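Local coordinates for protein tetraacyldisaccharide 4'-kinase (Aquifex aeolicus, PDB 4EHX) that transfers the gamma-phosphate of ATP to the 4'-position of a tetraacyldisaccharide 1-phosphate, forming lipid IVA in the lipid A pathway, at residues 123-126 with 127-131; 185-188 with 189-192. All coordinates share one frame; numbering follows the deposited sequence.

How the interactions relate
Interaction 1 comes first along the chain, and interaction 2 follows, after strands 134-138 and 150-156, at the end of strand 182-186. Their centres lie about 36 Å apart and their nearest atoms about 25 Å, on opposite sides of the chain's centre. They do not touch. Interaction 1 is the last turns of helix 119-130, which leads into strand 134-138. That strand pairs in parallel with strand 38-43, which pairs with 150-156, and 150-156 pairs with 182-186. Interaction 2 is the turn at the end of this last strand. Parallel strands of the P-loop fold thus link a remote helix end with a loop near the predicted ATP site.

Interaction 1 of 2, residues 123-126 with 127-131; sequences GLLA and LEKLS
L127 N, E128 N, K129 N and L130 N bond to G123 O, L124 O, L125 O and A126 O in the i to i+4 pattern of the alpha-helix, up to its last turn. The shortest is L130 N to A126 O, 2.7 Å. S131 then leaves the helix with positive phi, near +32°. The side chains meet one turn apart. CD1 of L125 lies 3.7 Å from CG of K129, and the two chains cross at a slant. L125 has CG anti to its own N (chi1 174°), which lays the branch beside its carbonyl carbon and brings CD1 forward along the helix to K129. The lysine bends at chi2 and its end leads away from the leucine; NZ makes a long salt bridge of 3.7 Å to OE2 of E128. On another side, CB of A126 touches CD1 of L130 at 4.1 Å. The branch of L127 folds back over the preceding turn, with CG 3.3 Å from G123 O. The helix end is tied down by R66 and Y87, which both bond to L130 O, and R66 also bonds to S131 O. A126 and L127 pack on F135 of strand 134-138, L130 on S112 and V114 of strand 112-116, and L125 and K129 on I83 of strand 81-86.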
ATOM      1  N   GLY A 123      -0.240 -17.595  -4.551  1.00 23.40           N
ATOM      2  CA  GLY A 123      -1.487 -17.825  -5.262  1.00 20.94           C
ATOM      3  C   GLY A 123      -1.915 -19.285  -5.230  1.00 27.30           C
ATOM      4  O   GLY A 123      -3.088 -19.582  -5.059  1.00 21.04           O
ATOM      5  N   LEU A 124      -0.974 -20.212  -5.406  1.00 27.35           N
ATOM      6  CA  LEU A 124      -1.328 -21.630  -5.365  1.00 27.74           C
ATOM      7  C   LEU A 124      -1.855 -22.044  -3.998  1.00 27.15           C
ATOM      8  O   LEU A 124      -2.825 -22.788  -3.900  1.00 28.63           O
ATOM      9  CB  LEU A 124      -0.133 -22.526  -5.737  1.00 29.28           C
ATOM     10  CG  LEU A 124       0.336 -22.489  -7.192  1.00 35.97           C
ATOM     11  CD1 LEU A 124       1.364 -23.596  -7.445  1.00 40.08           C
ATOM     12  CD2 LEU A 124      -0.841 -22.624  -8.141  1.00 33.13           C
ATOM     13  N   LEU A 125      -1.203 -21.583  -2.937  1.00 26.21           N
ATOM     14  CA  LEU A 125      -1.658 -21.937  -1.594  1.00 26.99           C
ATOM     15  C   LEU A 125      -3.057 -21.375  -1.360  1.00 26.18           C
ATOM     16  O   LEU A 125      -3.916 -22.037  -0.780  1.00 27.93           O
ATOM     17  CB  LEU A 125      -0.699 -21.401  -0.529  1.00 30.66           C
ATOM     18  CG  LEU A 125      -1.188 -21.608   0.911  1.00 32.04           C
ATOM     19  CD1 LEU A 125      -1.190 -23.094   1.278  1.00 35.89           C
ATOM     20  CD2 LEU A 125      -0.346 -20.813   1.900  1.00 36.23           C
ATOM     21  N   ALA A 126      -3.277 -20.143  -1.804  1.00 26.70           N
ATOM     22  CA  ALA A 126      -4.584 -19.523  -1.650  1.00 26.35           C
ATOM     23  C   ALA A 126      -5.646 -20.320  -2.407  1.00 22.73           C
ATOM     24  O   ALA A 126      -6.735 -20.560  -1.894  1.00 27.27           O
ATOM     25  CB  ALA A 126      -4.548 -18.066  -2.135  1.00 23.64           C
ATOM     26  N   LEU A 127      -5.338 -20.727  -3.634  1.00 24.64           N
ATOM     27  CA  LEU A 127      -6.321 -21.475  -4.405  1.00 28.03           C
ATOM     28  C   LEU A 127      -6.705 -22.759  -3.681  1.00 36.42           C
ATOM     29  O   LEU A 127      -7.868 -23.141  -3.657  1.00 36.95           O
ATOM     30  CB  LEU A 127      -5.812 -21.772  -5.817  1.00 25.14           C
ATOM     31  CG  LEU A 127      -5.810 -20.526  -6.713  1.00 27.30           C
ATOM     32  CD1 LEU A 127      -4.924 -20.731  -7.933  1.00 27.64           C
ATOM     33  CD2 LEU A 127      -7.239 -20.128  -7.111  1.00 31.36           C
ATOM     34  N   GLU A 128      -5.720 -23.396  -3.062  1.00 30.95           N
ATOM     35  CA  GLU A 128      -5.941 -24.644  -2.348  1.00 33.71           C
ATOM     36  C   GLU A 128      -6.782 -24.447  -1.086  1.00 32.46           C
ATOM     37  O   GLU A 128      -7.713 -25.204  -0.831  1.00 36.18           O
ATOM     38  CB  GLU A 128      -4.590 -25.272  -1.998  1.00 36.29           C
ATOM     39  CG  GLU A 128      -4.667 -26.558  -1.199  1.00 62.82           C
ATOM     40  CD  GLU A 128      -3.290 -27.131  -0.915  1.00 83.46           C
ATOM     41  OE1 GLU A 128      -2.286 -26.457  -1.234  1.00 91.20           O
ATOM     42  OE2 GLU A 128      -3.213 -28.254  -0.376  1.00 92.86           O
ATOM     43  N   LYS A 129      -6.464 -23.417  -0.307  1.00 27.80           N
ATOM     44  CA  LYS A 129      -7.049 -23.261   1.025  1.00 32.66           C
ATOM     45  C   LYS A 129      -8.194 -22.253   1.109  1.00 35.40           C
ATOM     46  O   LYS A 129      -9.014 -22.330   2.017  1.00 34.45           O
ATOM     47  CB  LYS A 129      -5.970 -22.850   2.037  1.00 35.07           C
ATOM     48  CG  LYS A 129      -4.771 -23.782   2.120  1.00 43.42           C
ATOM     49  CD  LYS A 129      -5.164 -25.163   2.608  1.00 47.46           C
ATOM     50  CE  LYS A 129      -3.937 -26.047   2.786  1.00 57.96           C
ATOM     51  NZ  LYS A 129      -4.316 -27.457   3.109  1.00 63.38           N
ATOM     52  N   LEU A 130      -8.239 -21.293   0.191  1.00 31.66           N
ATOM     53  CA  LEU A 130      -9.161 -20.164   0.340  1.00 28.39           C
ATOM     54  C   LEU A 130     -10.156 -20.001  -0.821  1.00 34.26           C
ATOM     55  O   LEU A 130     -11.056 -19.161  -0.756  1.00 29.28           O
ATOM     56  CB  LEU A 130      -8.362 -18.867   0.497  1.00 22.63           C
ATOM     57  CG  LEU A 130      -7.351 -18.758   1.649  1.00 27.57           C
ATOM     58  CD1 LEU A 130      -6.396 -17.580   1.455  1.00 26.21           C
ATOM     59  CD2 LEU A 130      -8.059 -18.664   2.997  1.00 29.51           C
ATOM     60  N   SER A 131      -9.969 -20.793  -1.874  1.00 34.12           N
ATOM     61  CA  SER A 131     -10.694 -20.651  -3.150  1.00 32.19           C
ATOM     62  C   SER A 131     -11.124 -19.235  -3.591  1.00 28.42           C
ATOM     63  O   SER A 131     -12.295 -18.983  -3.855  1.00 28.19           O
ATOM     64  CB  SER A 131     -11.886 -21.610  -3.206  1.00 45.98           C
ATOM     65  OG  SER A 131     -12.761 -21.384  -2.121  1.00 62.94           O
TER

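Interaction 2 of 2, residues 185-188 with 189-192; sequences LTYQ and EVEP
Q188 lays its amide beside P192, with OE1 3.2 Å from CA of the proline. The same oxygen takes a hydrogen bond from F193 N. CG stands anti to the carbonyl carbon (chi1 -66°) and the chain bends at chi2, which turns NE2 back to L185 O, 3.3 Å away. L185 O lies in the Q188 amide plane, but NE2 stands above the L185 carbonyl plane. Cutting Q188 back to an alanine is likely to leave F193 N and L185 O without these partners and to open a gap beside P192. Y187 O takes two bonds, from V190 N at 3.1 Å and from E191 N at 2.8 Å. The first closes a type I turn over Q188 and E189, in the loop after strand 182-186. Y187 has a left-handed backbone, and its side chain lies close to G48 of the predicted ATP-binding P-loop. E189 folds its carboxylate back alongside the tyrosine ring, OE2 3.8 Å from CD2, with the planes 39° apart. Its OE1 is held by R206 N and by a water that donates to it and accepts from Y187 N, while OE2 bonds a glycerol. At the ring's edge, CG1 of V190 packs 4.0 Å from CB of Y187.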
ATOM      1  N   LEU A 185      -2.998   8.427 -11.270  1.00 27.14           N
ATOM      2  CA  LEU A 185      -2.192   9.604 -10.976  1.00 27.30           C
ATOM      3  C   LEU A 185      -2.543  10.084  -9.580  1.00 31.69           C
ATOM      4  O   LEU A 185      -3.610  10.651  -9.362  1.00 29.32           O
ATOM      5  CB  LEU A 185      -2.452  10.704 -12.001  1.00 25.97           C
ATOM      6  CG  LEU A 185      -2.316  10.346 -13.490  1.00 30.94           C
ATOM      7  CD1 LEU A 185      -2.427  11.603 -14.356  1.00 33.02           C
ATOM      8  CD2 LEU A 185      -1.017   9.604 -13.802  1.00 26.67           C
ATOM      9  N   THR A 186      -1.633   9.855  -8.642  1.00 26.78           N
ATOM     10  CA  THR A 186      -1.924  10.018  -7.217  1.00 25.64           C
ATOM     11  C   THR A 186      -1.522  11.372  -6.611  1.00 27.46           C
ATOM     12  O   THR A 186      -0.845  12.198  -7.243  1.00 25.80           O
ATOM     13  CB  THR A 186      -1.209   8.916  -6.420  1.00 27.56           C
ATOM     14  OG1 THR A 186       0.202   9.037  -6.647  1.00 23.71           O
ATOM     15  CG2 THR A 186      -1.676   7.514  -6.883  1.00 22.45           C
ATOM     16  N   TYR A 187      -1.940  11.567  -5.363  1.00 26.75           N
ATOM     17  CA  TYR A 187      -1.695  12.794  -4.599  1.00 31.05           C
ATOM     18  C   TYR A 187      -2.234  14.044  -5.285  1.00 29.92           C
ATOM     19  O   TYR A 187      -1.671  15.132  -5.147  1.00 33.13           O
ATOM     20  CB  TYR A 187      -0.209  12.929  -4.235  1.00 29.86           C
ATOM     21  CG  TYR A 187       0.248  11.870  -3.257  1.00 34.99           C
ATOM     22  CD1 TYR A 187       0.701  10.628  -3.704  1.00 32.28           C
ATOM     23  CD2 TYR A 187       0.198  12.096  -1.883  1.00 38.49           C
ATOM     24  CE1 TYR A 187       1.109   9.647  -2.810  1.00 35.97           C
ATOM     25  CE2 TYR A 187       0.605  11.118  -0.982  1.00 40.99           C
ATOM     26  CZ  TYR A 187       1.060   9.899  -1.453  1.00 40.04           C
ATOM     27  OH  TYR A 187       1.469   8.924  -0.571  1.00 39.02           O
ATOM     28  N   GLN A 188      -3.344  13.892  -6.004  1.00 29.45           N
ATOM     29  CA  GLN A 188      -3.950  15.023  -6.707  1.00 34.18           C
ATOM     30  C   GLN A 188      -4.411  16.091  -5.723  1.00 37.84           C
ATOM     31  O   GLN A 188      -4.513  17.271  -6.079  1.00 30.45           O
ATOM     32  CB  GLN A 188      -5.142  14.569  -7.556  1.00 33.87           C
ATOM     33  CG  GLN A 188      -4.770  13.657  -8.720  1.00 34.21           C
ATOM     34  CD  GLN A 188      -4.050  14.384  -9.844  1.00 38.34           C
ATOM     35  OE1 GLN A 188      -4.167  15.605  -9.992  1.00 37.97           O
ATOM     36  NE2 GLN A 188      -3.307  13.633 -10.649  1.00 29.48           N
ATOM     37  N   GLU A 189      -4.691  15.670  -4.492  1.00 30.19           N
ATOM     38  CA  GLU A 189      -5.211  16.584  -3.475  1.00 38.78           C
ATOM     39  C   GLU A 189      -4.157  17.576  -2.983  1.00 42.09           C
ATOM     40  O   GLU A 189      -4.487  18.560  -2.328  1.00 38.92           O
ATOM     41  CB  GLU A 189      -5.833  15.813  -2.295  1.00 38.92           C
ATOM     42  CG  GLU A 189      -4.844  15.127  -1.361  1.00 34.48           C
ATOM     43  CD  GLU A 189      -4.335  13.796  -1.901  1.00 40.93           C
ATOM     44  OE1 GLU A 189      -4.904  13.292  -2.891  1.00 37.69           O
ATOM     45  OE2 GLU A 189      -3.367  13.247  -1.335  1.00 36.16           O
ATOM     46  N   VAL A 190      -2.892  17.332  -3.310  1.00 41.39           N
ATOM     47  CA  VAL A 190      -1.821  18.239  -2.886  1.00 46.79           C
ATOM     48  C   VAL A 190      -0.773  18.566  -3.947  1.00 46.09           C
ATOM     49  O   VAL A 190      -0.097  19.587  -3.855  1.00 41.09           O
ATOM     50  CB  VAL A 190      -1.010  17.669  -1.701  1.00 52.60           C
ATOM     51  CG1 VAL A 190      -0.517  16.280  -2.018  1.00 42.18           C
ATOM     52  CG2 VAL A 190       0.158  18.581  -1.374  1.00 64.66           C
ATOM     53  N   GLU A 191      -0.628  17.696  -4.944  1.00 36.06           N
ATOM     54  CA  GLU A 191       0.273  17.964  -6.061  1.00 45.22           C
ATOM     55  C   GLU A 191      -0.418  17.519  -7.335  1.00 44.79           C
ATOM     56  O   GLU A 191      -0.009  16.534  -7.959  1.00 38.51           O
ATOM     57  CB  GLU A 191       1.640  17.288  -5.964  1.00 50.93           C
ATOM     58  CG  GLU A 191       2.699  18.108  -5.259  1.00 71.05           C
ATOM     59  CD  GLU A 191       4.102  17.669  -5.631  1.00 83.08           C
ATOM     60  OE1 GLU A 191       4.901  17.373  -4.716  1.00 83.52           O
ATOM     61  OE2 GLU A 191       4.408  17.622  -6.842  1.00 91.25           O
ATOM     62  N   PRO A 192      -1.459  18.254  -7.739  1.00 43.80           N
ATOM     63  CA  PRO A 192      -2.256  17.870  -8.905  1.00 40.10           C
ATOM     64  C   PRO A 192      -1.396  17.899 -10.150  1.00 41.28           C
ATOM     65  O   PRO A 192      -0.519  18.758 -10.263  1.00 42.61           O
ATOM     66  CB  PRO A 192      -3.305  18.986  -9.009  1.00 41.30           C
ATOM     67  CG  PRO A 192      -3.215  19.760  -7.730  1.00 48.66           C
ATOM     68  CD  PRO A 192      -1.834  19.577  -7.214  1.00 48.41           C
TER
HETATM   69  O   HOH W   1       1.197  14.152  -7.254  1.00 32.29           O
HETATM   70  O   HOH W   2      -4.171  10.614  -3.785  1.00 29.70           O